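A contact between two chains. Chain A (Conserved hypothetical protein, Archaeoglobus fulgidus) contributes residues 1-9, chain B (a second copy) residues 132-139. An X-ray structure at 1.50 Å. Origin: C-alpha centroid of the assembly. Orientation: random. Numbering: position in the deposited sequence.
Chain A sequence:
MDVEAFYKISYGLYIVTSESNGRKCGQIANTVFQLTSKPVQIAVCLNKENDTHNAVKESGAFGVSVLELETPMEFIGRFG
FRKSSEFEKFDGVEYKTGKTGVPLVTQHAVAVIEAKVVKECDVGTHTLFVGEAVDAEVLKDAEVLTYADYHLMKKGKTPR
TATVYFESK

Chain A, residues 1-9: MDVEAFYKI
Chain B (132-139) EAVDAEVL

The N-terminus of chain A packs against strand 132-138 of chain B, a segment that begins earlier in its chain; the two stretches together bury 459 Å². Chain A starts extended (psi 118° at Met A1, phi/psi -89/109° at Asp A2), then takes helical phi/psi from Val A3 to Lys A8. It runs the same way as the strand: Met A1 CA lies 4.6 Å from Asp B135 CA, Asp A2 CA lies 5.3 Å from Glu B137 CA, and Ala A5 CA lies 5.1 Å from Val B138 CA.

The CA-to-CB bond of Met A1 points sideways to the strand and, with chi1 t, chi2 t and chi3 p (83°), the side chain lies along it. Its SD sits 3.6 Å from Ala B133 O and 3.8 Å from Ala B133 CB, while its CG is 3.7 Å from Ala B136 CB; the unbranched thioether lies beside the two alanine methyls. Its N forms a long salt bridge, 3.9 Å, with OD2 of Asp B135. Asp B135 (chi1 t) starts away from chain A but brings its end nearer, and the same OD2 accepts a weak hydrogen bond of 2.8 Å from Ala B136 N.

Asp A2 supplies the one direct hydrogen bond across the contact: its N donates to Ala B136 O at 2.9 Å and a nearly straight 174°. Its side chain (chi1 t) does two further jobs. OD2 accepts from Glu A4 N at 3.0 Å, bracing the turn, while OD1 accepts from a water at 2.6 Å; that water accepts from Val B138 N at 3.0 Å, bridging the chains.

Val A3 points away and makes no contact. Backbone hydrogen bonds from Ala A5 N to Asp A2 O (3.0 Å) and from Phe A6 N to Val A3 O (3.1 Å) tighten the following turn. Glu A4 (chi1 m) touches only lightly, its CB 4.0 Å from Val B138 CG2. Buried Ala A5 points toward the strand, its CB 3.8 Å from Ala B136 CB and 4.2 Å from Val B138 CG2; its methyl also lies over the strand backbone, CB 3.9 Å from Glu B137 N.

Phe A6 (chi1 m, chi2 113°) starts sideways but reaches in, placing CZ 3.7 Å from both Ala B133 CB and Ala B136 CB, which lie oblique to its ring. Tyr A7 is out of reach. Lys A8 (m, m, t, t) points toward the strand, its CE 4.3 Å from Val B138 CG1. Ile A9 lies beyond the contact.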

# COMPACT_ATOMS: atom_id res chain seq x y z
N MET A 1 -19.00 10.47 -6.86
CA MET A 1 -17.82 9.64 -6.46
C MET A 1 -18.27 8.34 -5.79
O MET A 1 -18.91 8.36 -4.74
CB MET A 1 -16.93 10.46 -5.53
CG MET A 1 -15.61 9.80 -5.21
SD MET A 1 -14.47 11.03 -4.57
CE MET A 1 -14.99 11.07 -2.85
N ASP A 2 -17.91 7.22 -6.41
CA ASP A 2 -18.27 5.90 -5.92
C ASP A 2 -17.23 5.34 -4.95
O ASP A 2 -16.12 4.97 -5.35
CB ASP A 2 -18.44 4.96 -7.10
CG ASP A 2 -18.91 3.57 -6.70
OD1 ASP A 2 -19.07 2.73 -7.61
OD2 ASP A 2 -19.12 3.32 -5.49
N VAL A 3 -17.58 5.27 -3.67
CA VAL A 3 -16.66 4.76 -2.67
C VAL A 3 -16.13 3.35 -2.96
O VAL A 3 -15.03 3.00 -2.55
CB VAL A 3 -17.31 4.78 -1.27
CG1 VAL A 3 -16.40 4.11 -0.26
CG2 VAL A 3 -17.57 6.22 -0.86
N GLU A 4 -16.92 2.54 -3.67
CA GLU A 4 -16.51 1.18 -4.02
C GLU A 4 -15.24 1.13 -4.87
O GLU A 4 -14.55 0.12 -4.91
CB GLU A 4 -17.65 0.47 -4.77
CG GLU A 4 -18.76 -0.03 -3.87
CD GLU A 4 -18.64 -1.50 -3.53
OE1 GLU A 4 -19.39 -1.96 -2.63
OE2 GLU A 4 -17.82 -2.22 -4.15
N ALA A 5 -14.95 2.22 -5.57
CA ALA A 5 -13.75 2.25 -6.40
C ALA A 5 -12.50 2.13 -5.51
O ALA A 5 -11.51 1.50 -5.90
CB ALA A 5 -13.69 3.54 -7.20
N PHE A 6 -12.56 2.70 -4.32
CA PHE A 6 -11.39 2.63 -3.43
C PHE A 6 -11.17 1.22 -2.90
O PHE A 6 -10.06 0.88 -2.49
CB PHE A 6 -11.53 3.64 -2.27
CG PHE A 6 -11.86 5.04 -2.73
CD1 PHE A 6 -13.10 5.61 -2.44
CD2 PHE A 6 -10.96 5.78 -3.50
CE1 PHE A 6 -13.44 6.89 -2.90
CE2 PHE A 6 -11.30 7.06 -3.97
CZ PHE A 6 -12.54 7.60 -3.67
N TYR A 7 -12.22 0.40 -2.93
CA TYR A 7 -12.15 -0.99 -2.48
C TYR A 7 -11.27 -1.81 -3.42
O TYR A 7 -10.83 -2.91 -3.07
CB TYR A 7 -13.53 -1.65 -2.47
CG TYR A 7 -14.55 -1.12 -1.48
CD1 TYR A 7 -15.89 -1.49 -1.58
CD2 TYR A 7 -14.18 -0.25 -0.45
CE1 TYR A 7 -16.85 -1.02 -0.67
CE2 TYR A 7 -15.14 0.23 0.47
CZ TYR A 7 -16.47 -0.16 0.34
OH TYR A 7 -17.42 0.28 1.23
N LYS A 8 -11.01 -1.28 -4.61
CA LYS A 8 -10.20 -1.98 -5.60
C LYS A 8 -8.69 -1.86 -5.38
O LYS A 8 -7.91 -2.57 -6.04
CB LYS A 8 -10.56 -1.51 -7.01
CG LYS A 8 -12.05 -1.69 -7.37
CD LYS A 8 -12.52 -3.14 -7.25
CE LYS A 8 -13.98 -3.29 -7.72
NZ LYS A 8 -14.43 -4.72 -7.65
N ILE A 9 -8.27 -0.98 -4.47
CA ILE A 9 -6.84 -0.81 -4.16
C ILE A 9 -6.37 -2.03 -3.34
O ILE A 9 -7.08 -2.48 -2.42
CB ILE A 9 -6.62 0.51 -3.37
CG1 ILE A 9 -6.99 1.69 -4.28
CG2 ILE A 9 -5.16 0.63 -2.89
CD1 ILE A 9 -7.09 3.02 -3.58
N GLU B 132 -6.55 14.54 -2.48
CA GLU B 132 -7.91 14.40 -1.99
C GLU B 132 -8.70 13.89 -3.20
O GLU B 132 -8.64 14.49 -4.27
CB GLU B 132 -8.44 15.75 -1.52
CG GLU B 132 -9.77 15.62 -0.81
CD GLU B 132 -10.25 16.93 -0.18
OE1 GLU B 132 -9.45 17.61 0.53
OE2 GLU B 132 -11.43 17.27 -0.38
N ALA B 133 -9.42 12.78 -3.05
CA ALA B 133 -10.19 12.22 -4.16
C ALA B 133 -11.34 13.15 -4.54
O ALA B 133 -12.11 13.58 -3.68
CB ALA B 133 -10.73 10.83 -3.79
N VAL B 134 -11.45 13.46 -5.83
CA VAL B 134 -12.55 14.34 -6.29
C VAL B 134 -13.57 13.60 -7.16
O VAL B 134 -14.66 14.11 -7.38
CB VAL B 134 -12.01 15.59 -7.01
CG1 VAL B 134 -11.27 16.47 -6.00
CG2 VAL B 134 -11.08 15.20 -8.16
N ASP B 135 -13.19 12.43 -7.67
CA ASP B 135 -14.11 11.56 -8.42
C ASP B 135 -13.53 10.16 -8.39
O ASP B 135 -12.33 9.98 -8.17
CB ASP B 135 -14.30 12.01 -9.88
CG ASP B 135 -15.56 11.40 -10.51
OD1 ASP B 135 -15.72 11.51 -11.75
OD2 ASP B 135 -16.40 10.81 -9.78
N ALA B 136 -14.39 9.17 -8.60
CA ALA B 136 -13.94 7.80 -8.62
C ALA B 136 -15.09 6.97 -9.16
O ALA B 136 -16.26 7.24 -8.85
CB ALA B 136 -13.59 7.35 -7.20
N GLU B 137 -14.76 5.98 -9.98
CA GLU B 137 -15.79 5.12 -10.54
C GLU B 137 -15.31 3.70 -10.80
O GLU B 137 -14.13 3.47 -11.11
CB GLU B 137 -16.33 5.74 -11.83
CG GLU B 137 -15.31 5.92 -12.95
CD GLU B 137 -15.88 6.73 -14.11
OE1 GLU B 137 -15.52 7.93 -14.25
OE2 GLU B 137 -16.70 6.17 -14.87
N VAL B 138 -16.22 2.74 -10.64
CA VAL B 138 -15.90 1.35 -10.92
C VAL B 138 -16.32 1.19 -12.37
O VAL B 138 -17.44 1.55 -12.74
CB VAL B 138 -16.71 0.39 -10.03
CG1 VAL B 138 -16.42 -1.04 -10.44
CG2 VAL B 138 -16.33 0.61 -8.56
N LEU B 139 -15.42 0.65 -13.20
CA LEU B 139 -15.68 0.50 -14.63
C LEU B 139 -15.96 -0.92 -15.10
O LEU B 139 -16.65 -1.14 -16.10
CB LEU B 139 -14.49 1.03 -15.42
CG LEU B 139 -14.03 2.45 -15.10
CD1 LEU B 139 -12.71 2.72 -15.81
CD2 LEU B 139 -15.11 3.45 -15.53
O HOH W 1 -19.03 3.55 -10.10